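Local atomic coordinates of oligopeptide-binding protein appA (Bacillus subtilis, PDB entry 1XOC), a protein that binds oligopeptides as the solute receptor of the APP peptide transport system, which can replace the OPP system in sporulation and competence. Residues 424-428 and 466-470; 17-21 and 211-215; 287-291 and 334-338. All coordinates share one frame. Residue numbers count along the deposited sequence, not the author numbering.

Contact 1 of 3, residues 424-428 and 466-470; sequences FPDQY and YSKEY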
ATOM      1  N   PHE A 424       5.902  -0.726 -10.075  1.00 33.48           N
ATOM      2  CA  PHE A 424       5.856  -0.158 -11.414  1.00 34.00           C
ATOM      3  C   PHE A 424       5.228   1.206 -11.299  1.00 34.04           C
ATOM      4  O   PHE A 424       4.079   1.348 -10.899  1.00 35.28           O
ATOM      5  CB  PHE A 424       5.050  -1.029 -12.365  1.00 34.06           C
ATOM      6  CG  PHE A 424       5.024  -0.522 -13.764  1.00 33.95           C
ATOM      7  CD1 PHE A 424       6.156  -0.606 -14.540  1.00 31.73           C
ATOM      8  CD2 PHE A 424       3.881   0.063 -14.292  1.00 35.00           C
ATOM      9  CE1 PHE A 424       6.167  -0.136 -15.860  1.00 35.00           C
ATOM     10  CE2 PHE A 424       3.892   0.549 -15.608  1.00 34.69           C
ATOM     11  CZ  PHE A 424       5.029   0.442 -16.375  1.00 35.26           C
ATOM     12  N   PRO A 425       5.993   2.247 -11.625  1.00 34.75           N
ATOM     13  CA  PRO A 425       5.566   3.609 -11.324  1.00 35.70           C
ATOM     14  C   PRO A 425       4.492   4.098 -12.295  1.00 36.95           C
ATOM     15  O   PRO A 425       4.780   4.322 -13.465  1.00 38.23           O
ATOM     16  CB  PRO A 425       6.869   4.401 -11.465  1.00 35.75           C
ATOM     17  CG  PRO A 425       7.607   3.676 -12.519  1.00 34.41           C
ATOM     18  CD  PRO A 425       7.314   2.219 -12.275  1.00 34.34           C
ATOM     19  N   ASP A 426       3.259   4.232 -11.808  1.00 38.07           N
ATOM     20  CA  ASP A 426       2.137   4.754 -12.616  1.00 38.33           C
ATOM     21  C   ASP A 426       1.087   5.318 -11.623  1.00 38.73           C
ATOM     22  O   ASP A 426       0.490   4.570 -10.800  1.00 40.44           O
ATOM     23  CB  ASP A 426       1.548   3.676 -13.571  1.00 39.12           C
ATOM     24  CG  ASP A 426       0.380   4.207 -14.459  1.00 40.71           C
ATOM     25  OD1 ASP A 426      -0.097   3.488 -15.404  1.00 45.99           O
ATOM     26  OD2 ASP A 426      -0.048   5.364 -14.244  1.00 46.46           O
ATOM     27  N   GLN A 427       0.893   6.639 -11.708  1.00 37.31           N
ATOM     28  CA  GLN A 427       0.047   7.429 -10.813  1.00 36.12           C
ATOM     29  C   GLN A 427      -1.436   7.354 -11.161  1.00 34.34           C
ATOM     30  O   GLN A 427      -2.264   7.888 -10.434  1.00 33.97           O
ATOM     31  CB  GLN A 427       0.452   8.904 -10.902  1.00 37.10           C
ATOM     32  CG  GLN A 427       1.898   9.202 -10.562  1.00 40.34           C
ATOM     33  CD  GLN A 427       2.289   8.648  -9.259  1.00 43.06           C
ATOM     34  OE1 GLN A 427       3.307   7.941  -9.147  1.00 50.24           O
ATOM     35  NE2 GLN A 427       1.476   8.919  -8.241  1.00 44.17           N
ATOM     36  N   TYR A 428      -1.757   6.738 -12.289  1.00 32.00           N
ATOM     37  CA  TYR A 428      -3.132   6.619 -12.766  1.00 31.97           C
ATOM     38  C   TYR A 428      -4.050   6.022 -11.677  1.00 31.10           C
ATOM     39  O   TYR A 428      -5.157   6.500 -11.470  1.00 29.16           O
ATOM     40  CB  TYR A 428      -3.145   5.753 -14.021  1.00 31.69           C
ATOM     41  CG  TYR A 428      -4.492   5.487 -14.626  1.00 31.89           C
ATOM     42  CD1 TYR A 428      -4.966   6.223 -15.703  1.00 31.89           C
ATOM     43  CD2 TYR A 428      -5.279   4.441 -14.151  1.00 32.17           C
ATOM     44  CE1 TYR A 428      -6.199   5.934 -16.269  1.00 31.08           C
ATOM     45  CE2 TYR A 428      -6.502   4.154 -14.711  1.00 32.50           C
ATOM     46  CZ  TYR A 428      -6.961   4.908 -15.754  1.00 31.75           C
ATOM     47  OH  TYR A 428      -8.186   4.599 -16.315  1.00 34.80           O
ATOM     48  N   TYR A 466       8.937   7.585 -21.228  1.00 29.12           N
ATOM     49  CA  TYR A 466       7.958   7.495 -20.145  1.00 29.13           C
ATOM     50  C   TYR A 466       8.294   8.457 -18.999  1.00 29.01           C
ATOM     51  O   TYR A 466       7.456   9.245 -18.578  1.00 29.31           O
ATOM     52  CB  TYR A 466       7.917   6.067 -19.616  1.00 28.06           C
ATOM     53  CG  TYR A 466       6.826   5.771 -18.613  1.00 27.92           C
ATOM     54  CD1 TYR A 466       5.534   5.485 -19.032  1.00 27.07           C
ATOM     55  CD2 TYR A 466       7.101   5.710 -17.256  1.00 26.41           C
ATOM     56  CE1 TYR A 466       4.529   5.170 -18.116  1.00 28.43           C
ATOM     57  CE2 TYR A 466       6.101   5.410 -16.339  1.00 25.33           C
ATOM     58  CZ  TYR A 466       4.827   5.143 -16.775  1.00 27.57           C
ATOM     59  OH  TYR A 466       3.820   4.821 -15.888  1.00 28.54           O
ATOM     60  N   SER A 467       9.520   8.377 -18.499  1.00 29.00           N
ATOM     61  CA  SER A 467       9.967   9.236 -17.413  1.00 28.95           C
ATOM     62  C   SER A 467       9.920  10.711 -17.821  1.00 29.01           C
ATOM     63  O   SER A 467       9.645  11.581 -17.008  1.00 27.15           O
ATOM     64  CB  SER A 467      11.394   8.845 -16.990  1.00 29.04           C
ATOM     65  OG  SER A 467      11.438   7.510 -16.514  1.00 28.94           O
ATOM     66  N   LYS A 468      10.195  11.003 -19.089  1.00 28.65           N
ATOM     67  CA  LYS A 468      10.218  12.396 -19.531  1.00 29.88           C
ATOM     68  C   LYS A 468       8.816  12.980 -19.526  1.00 29.97           C
ATOM     69  O   LYS A 468       8.606  14.084 -19.045  1.00 30.27           O
ATOM     70  CB  LYS A 468      10.837  12.511 -20.923  1.00 29.72           C
ATOM     71  CG  LYS A 468      11.189  13.944 -21.360  1.00 30.59           C
ATOM     72  CD  LYS A 468      12.521  14.397 -20.754  1.00 31.93           C
ATOM     73  CE  LYS A 468      12.639  15.921 -20.635  1.00 32.48           C
ATOM     74  NZ  LYS A 468      13.289  16.323 -19.336  1.00 33.20           N
ATOM     75  N   GLU A 469       7.853  12.227 -20.046  1.00 30.67           N
ATOM     76  CA  GLU A 469       6.459  12.663 -20.043  1.00 31.60           C
ATOM     77  C   GLU A 469       5.894  12.715 -18.626  1.00 31.90           C
ATOM     78  O   GLU A 469       5.018  13.535 -18.328  1.00 32.89           O
ATOM     79  CB  GLU A 469       5.602  11.751 -20.924  1.00 32.21           C
ATOM     80  CG  GLU A 469       5.708  12.112 -22.413  1.00 35.46           C
ATOM     81  CD  GLU A 469       4.876  13.340 -22.790  1.00 38.82           C
ATOM     82  OE1 GLU A 469       3.736  13.456 -22.272  1.00 41.74           O
ATOM     83  OE2 GLU A 469       5.347  14.165 -23.611  1.00 41.67           O
ATOM     84  N   TYR A 470       6.396  11.849 -17.745  1.00 31.82           N
ATOM     85  CA  TYR A 470       5.967  11.874 -16.346  1.00 31.51           C
ATOM     86  C   TYR A 470       6.414  13.118 -15.593  1.00 31.73           C
ATOM     87  O   TYR A 470       5.790  13.481 -14.608  1.00 32.05           O
ATOM     88  CB  TYR A 470       6.334  10.577 -15.590  1.00 31.16           C
ATOM     89  CG  TYR A 470       5.080   9.813 -15.241  1.00 31.39           C
ATOM     90  CD1 TYR A 470       4.568   8.842 -16.086  1.00 30.76           C
ATOM     91  CD2 TYR A 470       4.362  10.127 -14.098  1.00 31.04           C
ATOM     92  CE1 TYR A 470       3.376   8.177 -15.790  1.00 31.03           C
ATOM     93  CE2 TYR A 470       3.180   9.476 -13.798  1.00 30.69           C
ATOM     94  CZ  TYR A 470       2.685   8.492 -14.638  1.00 32.07           C
ATOM     95  OH  TYR A 470       1.488   7.824 -14.341  1.00 32.60           O
TER
HETATM   96  O   HOH W   1       0.058   6.813 -16.334  1.00 34.24           O
HETATM   97  O   HOH W   2       1.802   2.878 -17.451  1.00 38.60           O

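Contact 2 of 3, residues 17-21 and 211-215; sequences KPQQG and RPYLD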
ATOM      1  N   LYS A  17      23.715 -26.258   5.402  1.00 42.02           N
ATOM      2  CA  LYS A  17      23.746 -25.046   6.276  1.00 41.13           C
ATOM      3  C   LYS A  17      22.366 -24.632   6.799  1.00 39.89           C
ATOM      4  O   LYS A  17      22.195 -24.622   8.018  1.00 39.51           O
ATOM      5  CB  LYS A  17      24.437 -23.867   5.575  1.00 42.34           C
ATOM      6  CG  LYS A  17      24.837 -22.735   6.496  1.00 42.76           C
ATOM      7  CD  LYS A  17      25.959 -23.175   7.429  1.00 45.25           C
ATOM      8  CE  LYS A  17      26.767 -21.986   7.944  1.00 45.98           C
ATOM      9  NZ  LYS A  17      25.902 -20.883   8.446  1.00 47.98           N
ATOM     10  N   PRO A  18      21.387 -24.280   5.912  1.00 38.86           N
ATOM     11  CA  PRO A  18      20.094 -23.888   6.497  1.00 38.27           C
ATOM     12  C   PRO A  18      19.469 -24.962   7.376  1.00 37.52           C
ATOM     13  O   PRO A  18      19.580 -26.142   7.075  1.00 38.07           O
ATOM     14  CB  PRO A  18      19.217 -23.586   5.275  1.00 38.20           C
ATOM     15  CG  PRO A  18      20.186 -23.249   4.198  1.00 39.12           C
ATOM     16  CD  PRO A  18      21.337 -24.176   4.439  1.00 38.69           C
ATOM     17  N   GLN A  19      18.852 -24.517   8.464  1.00 36.62           N
ATOM     18  CA  GLN A  19      18.322 -25.349   9.532  1.00 35.79           C
ATOM     19  C   GLN A  19      16.810 -25.157   9.588  1.00 34.19           C
ATOM     20  O   GLN A  19      16.331 -24.028   9.619  1.00 32.44           O
ATOM     21  CB  GLN A  19      18.873 -24.874  10.879  1.00 36.31           C
ATOM     22  CG  GLN A  19      20.355 -25.032  11.061  1.00 39.60           C
ATOM     23  CD  GLN A  19      20.704 -26.434  11.418  1.00 43.04           C
ATOM     24  OE1 GLN A  19      20.400 -26.888  12.522  1.00 45.14           O
ATOM     25  NE2 GLN A  19      21.328 -27.155  10.485  1.00 47.29           N
ATOM     26  N   GLN A  20      16.069 -26.256   9.656  1.00 33.03           N
ATOM     27  CA  GLN A  20      14.631 -26.190   9.785  1.00 32.39           C
ATOM     28  C   GLN A  20      14.283 -25.934  11.233  1.00 31.79           C
ATOM     29  O   GLN A  20      14.997 -26.361  12.132  1.00 31.60           O
ATOM     30  CB  GLN A  20      13.988 -27.500   9.334  1.00 32.05           C
ATOM     31  CG  GLN A  20      12.541 -27.391   8.999  1.00 32.11           C
ATOM     32  CD  GLN A  20      11.963 -28.716   8.547  1.00 30.50           C
ATOM     33  OE1 GLN A  20      12.025 -29.058   7.372  1.00 32.18           O
ATOM     34  NE2 GLN A  20      11.403 -29.462   9.477  1.00 25.58           N
ATOM     35  N   GLY A  21      13.193 -25.211  11.466  1.00 31.41           N
ATOM     36  CA  GLY A  21      12.689 -25.025  12.812  1.00 32.08           C
ATOM     37  C   GLY A  21      12.454 -23.580  13.212  1.00 32.55           C
ATOM     38  O   GLY A  21      12.944 -22.642  12.583  1.00 34.22           O
ATOM     39  N   ARG A 211       9.430 -26.819   1.530  1.00 28.50           N
ATOM     40  CA  ARG A 211       8.896 -26.309   2.771  1.00 28.22           C
ATOM     41  C   ARG A 211       9.695 -25.118   3.324  1.00 28.25           C
ATOM     42  O   ARG A 211      10.934 -25.137   3.284  1.00 29.19           O
ATOM     43  CB  ARG A 211       8.922 -27.418   3.837  1.00 26.93           C
ATOM     44  CG  ARG A 211       8.144 -27.093   5.135  1.00 27.50           C
ATOM     45  CD  ARG A 211       8.609 -28.037   6.209  1.00 28.27           C
ATOM     46  NE  ARG A 211       7.916 -27.990   7.493  1.00 27.89           N
ATOM     47  CZ  ARG A 211       8.318 -27.319   8.567  1.00 29.68           C
ATOM     48  NH1 ARG A 211       9.363 -26.498   8.525  1.00 30.53           N
ATOM     49  NH2 ARG A 211       7.633 -27.472   9.708  1.00 31.03           N
ATOM     50  N   PRO A 212       8.990 -24.123   3.892  1.00 28.12           N
ATOM     51  CA  PRO A 212       9.705 -23.140   4.715  1.00 28.39           C
ATOM     52  C   PRO A 212      10.595 -23.771   5.751  1.00 28.15           C
ATOM     53  O   PRO A 212      10.307 -24.869   6.229  1.00 28.00           O
ATOM     54  CB  PRO A 212       8.558 -22.421   5.456  1.00 28.90           C
ATOM     55  CG  PRO A 212       7.455 -22.456   4.491  1.00 29.93           C
ATOM     56  CD  PRO A 212       7.546 -23.803   3.832  1.00 28.73           C
ATOM     57  N   TYR A 213      11.651 -23.060   6.132  1.00 27.89           N
ATOM     58  CA  TYR A 213      12.456 -23.496   7.276  1.00 27.73           C
ATOM     59  C   TYR A 213      11.713 -23.257   8.596  1.00 27.35           C
ATOM     60  O   TYR A 213      11.714 -24.125   9.485  1.00 27.48           O
ATOM     61  CB  TYR A 213      13.812 -22.801   7.297  1.00 29.32           C
ATOM     62  CG  TYR A 213      14.616 -23.072   6.056  1.00 29.43           C
ATOM     63  CD1 TYR A 213      15.108 -24.340   5.788  1.00 31.73           C
ATOM     64  CD2 TYR A 213      14.873 -22.063   5.144  1.00 29.62           C
ATOM     65  CE1 TYR A 213      15.845 -24.594   4.645  1.00 31.86           C
ATOM     66  CE2 TYR A 213      15.616 -22.308   3.984  1.00 30.96           C
ATOM     67  CZ  TYR A 213      16.077 -23.576   3.739  1.00 31.82           C
ATOM     68  OH  TYR A 213      16.813 -23.853   2.605  1.00 34.73           O
ATOM     69  N   LEU A 214      11.094 -22.086   8.717  1.00 27.58           N
ATOM     70  CA  LEU A 214      10.314 -21.735   9.899  1.00 27.82           C
ATOM     71  C   LEU A 214       9.084 -22.620   9.996  1.00 27.98           C
ATOM     72  O   LEU A 214       8.446 -22.901   8.993  1.00 29.34           O
ATOM     73  CB  LEU A 214       9.887 -20.237   9.871  1.00 27.99           C
ATOM     74  CG  LEU A 214      11.081 -19.275   9.973  1.00 29.08           C
ATOM     75  CD1 LEU A 214      10.707 -17.855   9.517  1.00 29.12           C
ATOM     76  CD2 LEU A 214      11.589 -19.225  11.412  1.00 30.33           C
ATOM     77  N   ASP A 215       8.772 -23.087  11.207  1.00 27.59           N
ATOM     78  CA  ASP A 215       7.634 -23.962  11.434  1.00 28.08           C
ATOM     79  C   ASP A 215       6.310 -23.203  11.413  1.00 27.66           C
ATOM     80  O   ASP A 215       5.320 -23.708  10.867  1.00 27.95           O
ATOM     81  CB  ASP A 215       7.768 -24.699  12.751  1.00 28.19           C
ATOM     82  CG  ASP A 215       8.917 -25.703  12.757  1.00 30.59           C
ATOM     83  OD1 ASP A 215       9.211 -26.331  11.721  1.00 29.90           O
ATOM     84  OD2 ASP A 215       9.526 -25.859  13.824  1.00 31.68           O
TER
HETATM   85  O   HOH W   3      10.781 -28.581  11.844  1.00 27.46           O
HETATM   86  O   HOH W   4      12.512 -26.927   5.360  1.00 34.13           O

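Contact 3 of 3, residues 287-291 and 334-338; sequences LTTAL and KAKQM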
ATOM      1  N   LEU A 287      -2.682  25.323   2.834  1.00 30.50           N
ATOM      2  CA  LEU A 287      -2.550  24.380   3.944  1.00 30.60           C
ATOM      3  C   LEU A 287      -1.150  23.791   3.979  1.00 30.79           C
ATOM      4  O   LEU A 287      -0.523  23.698   5.034  1.00 32.15           O
ATOM      5  CB  LEU A 287      -3.592  23.273   3.841  1.00 31.12           C
ATOM      6  CG  LEU A 287      -5.055  23.669   4.016  1.00 31.83           C
ATOM      7  CD1 LEU A 287      -6.006  22.609   3.489  1.00 31.12           C
ATOM      8  CD2 LEU A 287      -5.357  23.936   5.463  1.00 34.21           C
ATOM      9  N   THR A 288      -0.628  23.426   2.821  1.00 30.30           N
ATOM     10  CA  THR A 288       0.735  22.946   2.769  1.00 29.90           C
ATOM     11  C   THR A 288       1.707  24.031   3.228  1.00 29.65           C
ATOM     12  O   THR A 288       2.634  23.778   4.008  1.00 29.96           O
ATOM     13  CB  THR A 288       1.084  22.489   1.342  1.00 29.86           C
ATOM     14  OG1 THR A 288       0.241  21.378   0.996  1.00 28.69           O
ATOM     15  CG2 THR A 288       2.557  22.086   1.240  1.00 30.65           C
ATOM     16  N   THR A 289       1.484  25.249   2.754  1.00 29.20           N
ATOM     17  CA  THR A 289       2.378  26.367   3.062  1.00 29.12           C
ATOM     18  C   THR A 289       2.361  26.691   4.552  1.00 28.77           C
ATOM     19  O   THR A 289       3.331  27.225   5.088  1.00 28.46           O
ATOM     20  CB  THR A 289       1.966  27.616   2.244  1.00 29.32           C
ATOM     21  OG1 THR A 289       1.981  27.280   0.861  1.00 29.95           O
ATOM     22  CG2 THR A 289       2.911  28.789   2.461  1.00 29.51           C
ATOM     23  N   ALA A 290       1.253  26.372   5.217  1.00 29.56           N
ATOM     24  CA  ALA A 290       1.101  26.636   6.655  1.00 29.55           C
ATOM     25  C   ALA A 290       1.801  25.601   7.534  1.00 29.75           C
ATOM     26  O   ALA A 290       1.901  25.797   8.748  1.00 29.65           O
ATOM     27  CB  ALA A 290      -0.364  26.666   7.021  1.00 30.20           C
ATOM     28  N   LEU A 291       2.235  24.498   6.935  1.00 30.38           N
ATOM     29  CA  LEU A 291       2.808  23.392   7.692  1.00 30.53           C
ATOM     30  C   LEU A 291       4.326  23.342   7.586  1.00 30.53           C
ATOM     31  O   LEU A 291       4.900  23.292   6.492  1.00 30.51           O
ATOM     32  CB  LEU A 291       2.190  22.069   7.272  1.00 30.83           C
ATOM     33  CG  LEU A 291       0.682  21.940   7.496  1.00 32.16           C
ATOM     34  CD1 LEU A 291       0.106  20.725   6.783  1.00 34.01           C
ATOM     35  CD2 LEU A 291       0.352  21.942   9.005  1.00 33.72           C
ATOM     36  N   LYS A 334       2.477  33.940   4.396  1.00 30.69           N
ATOM     37  CA  LYS A 334       2.017  33.685   3.046  1.00 30.59           C
ATOM     38  C   LYS A 334       0.750  32.835   3.054  1.00 30.28           C
ATOM     39  O   LYS A 334      -0.153  33.092   2.273  1.00 30.50           O
ATOM     40  CB  LYS A 334       3.095  33.009   2.201  1.00 30.73           C
ATOM     41  CG  LYS A 334       2.748  32.961   0.730  1.00 30.78           C
ATOM     42  CD  LYS A 334       3.836  32.287  -0.052  1.00 31.71           C
ATOM     43  CE  LYS A 334       3.430  32.117  -1.491  1.00 33.64           C
ATOM     44  NZ  LYS A 334       3.136  33.444  -2.081  1.00 35.90           N
ATOM     45  N   ALA A 335       0.691  31.801   3.903  1.00 29.77           N
ATOM     46  CA  ALA A 335      -0.523  30.985   4.001  1.00 29.76           C
ATOM     47  C   ALA A 335      -1.750  31.814   4.384  1.00 29.43           C
ATOM     48  O   ALA A 335      -2.831  31.614   3.845  1.00 29.58           O
ATOM     49  CB  ALA A 335      -0.331  29.873   4.998  1.00 29.44           C
ATOM     50  N   LYS A 336      -1.565  32.719   5.341  1.00 29.95           N
ATOM     51  CA  LYS A 336      -2.617  33.646   5.778  1.00 30.22           C
ATOM     52  C   LYS A 336      -3.130  34.480   4.610  1.00 30.04           C
ATOM     53  O   LYS A 336      -4.343  34.640   4.429  1.00 29.74           O
ATOM     54  CB  LYS A 336      -2.100  34.573   6.884  1.00 30.20           C
ATOM     55  CG  LYS A 336      -1.916  33.895   8.226  1.00 31.65           C
ATOM     56  CD  LYS A 336      -1.367  34.847   9.271  1.00 31.91           C
ATOM     57  CE  LYS A 336      -1.206  34.160  10.621  1.00 33.03           C
ATOM     58  NZ  LYS A 336      -0.619  35.022  11.675  1.00 35.62           N
ATOM     59  N   GLN A 337      -2.190  34.998   3.824  1.00 30.44           N
ATOM     60  CA  GLN A 337      -2.501  35.855   2.679  1.00 30.25           C
ATOM     61  C   GLN A 337      -3.225  35.068   1.599  1.00 30.03           C
ATOM     62  O   GLN A 337      -4.218  35.517   1.052  1.00 28.94           O
ATOM     63  CB  GLN A 337      -1.208  36.468   2.129  1.00 31.11           C
ATOM     64  CG  GLN A 337      -1.347  37.353   0.890  1.00 32.51           C
ATOM     65  CD  GLN A 337      -2.267  38.544   1.073  1.00 36.69           C
ATOM     66  OE1 GLN A 337      -2.436  39.052   2.185  1.00 39.59           O
ATOM     67  NE2 GLN A 337      -2.850  39.023  -0.035  1.00 39.37           N
ATOM     68  N   MET A 338      -2.725  33.868   1.311  1.00 29.74           N
ATOM     69  CA  MET A 338      -3.356  32.990   0.328  1.00 29.94           C
ATOM     70  C   MET A 338      -4.796  32.657   0.707  1.00 29.61           C
ATOM     71  O   MET A 338      -5.673  32.640  -0.153  1.00 29.57           O
ATOM     72  CB  MET A 338      -2.551  31.696   0.169  1.00 29.81           C
ATOM     73  CG  MET A 338      -1.214  31.886  -0.518  1.00 29.94           C
ATOM     74  SD  MET A 338      -0.199  30.408  -0.347  1.00 32.03           S
ATOM     75  CE  MET A 338      -0.932  29.379  -1.595  1.00 33.71           C
TER

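Contact 1 of 3, residues 424-428 and 466-470
Two tyrosines one helical turn apart, Y466 and Y470, point their CA-to-CB bonds at the loop 424-428 and meet it with their hydroxyl ends. Each ring spans the gap between helix and loop, whose nearest CA atoms, D426 and Y470, are 8.9 Å apart, and each ends in a group that can both donate and accept. Y466 takes the t rotamer, and its OH donates to the backbone O of P425 at 2.7 Å; its ring atom CE2 lies 4.5 Å from P425 CG. Y470 plays the reverse part: its OH accepts from Q427 N at 2.9 Å. Its chi1 stands at -112°, between the usual wells, perhaps the price of the bond and of the close fit of Q427 CG against the ring edge at Y470 CE2, 3.5 Å away. Q427, m in both chi1 and chi2, folds its aliphatic part onto that edge and touches M454. D426 is t, so that its OD2 turns back to accept from Y428 N at 2.9 Å, while water 1 links D426 OD2 to Y470 OH and water 2 joins D426 OD1 to Y466 OH. Aspartate suits this spot, since a carboxylate set directly on CB can reach the N two residues on; K458 answers its charge with a salt bridge to OD1. F424 packs on helix 147-155. The D426 bond is that of an Asx turn capping the entry to helix 428-431, with Y466 and Y470 of helix 463-480 bonded to the backbone around it.

Contact 2 of 3, residues 17-21 and 211-215
R211 opens the second segment with an extended side chain that runs along its own loop to reach D215: NH1 donates to P212 O at 3.0 Å, and NH2 forms a salt bridge with D215 OD1 at 2.8 Å, while NE pairs with D205. The guanidinium offers a face to Q20, whose CD lies over it and whose CG comes to 3.3 Å from R211 NH1. P212 meets the other segment chiefly through its carbonyl; water 4 is within bonding reach of P212 O and Q20 OE1, with more acceptors around it than protons to give. Y213 buries the most surface. Its O accepts an almost straight hydrogen bond from G21 N at 2.7 Å, and P18 CB sits over its ring, 3.9 Å from the centroid, a CH-pi contact well suited to a proline. L214 points its CB away from 17-21 and packs on I513 and L518, yet its CD2 approaches G21 O at 3.9 Å. D215 completes the loop: OD2 lies 3.4 Å from G21 CA and accepts from G22 N, and OD1 takes a proton from water 3, which accepts from Q20 NE2. At G21 phi is 128°, where a CB would collide with the preceding carbonyl, so glycine fits best. The two loops lead into the neighbouring parallel strands 23-28 and 216-221 of the four-stranded sheet, with W517 touching P18 and meeting Y213 edge-to-face.

Contact 3 of 3, residues 287-291 and 334-338
T289 and A335 account for most of the surface covered where residues 289-290 meet helix 332-341, and A290 adds a smaller share. T289 points its CA-to-CB bond toward the other helix. Its CG2 comes within 4.0 Å of A335 N and 4.2 Å of K334 CB, and its CB is 4.2 Å from A335 CB, so the methyl lies against the backbone of the facing turn. A beta-branched threonine serves both needs of the place: the methyl gives an apolar surface, while OG1 is satisfied inside its own helix by the O of Q285. That same OG1 lies 4.0 Å from M338 SD, a van der Waals approach only.

A335 also points toward its partner, and its CB touches A290 CB at 3.8 Å. With just a methyl on each side, the backbones can come close: the CA atoms of A290 and A335 are 5.3 Å apart, a distance that larger side chains at these positions would hardly permit. M338, one turn after K334, lays its flexible thioether against the preceding turn of the first helix, at Q285 and A286. K334 lends its CB to the contact but sends its amino end away, leaving a charged group at the surface where it can be solvated.

Helix 332-341 covers one flank of helix 281-289; A290 also reaches L384 of helix 371-385; and L287 and L291 touch strand 265-271, while T288 OG1 is hydrogen-bonded with Q481 and with T484 OG1 of strand 483-496, both strands lying in the nine-stranded sheet.

Overall arrangement
Along the chain contact 2 closes first, then contact 3, then contact 1, without overlap. Contacts 2 and 3 lie on opposite sides of the chain's centre, their centres about 55 Å apart; contact 1 is about 41 Å from contact 2 and about 29 Å from contact 3, centre to centre, and none touches another. Contact 2 leads into the four-stranded sheet. In the nine-stranded sheet, strand 414-420 precedes the loop of contact 1, and strand 483-496 follows its helix 463-480 and meets contact 3 through T288; contact 1 also borders helix 147-155. Contacts 2 and 3 probably lie in different lobes of a family 5 solute-binding protein, whose lobes generally enclose the peptide.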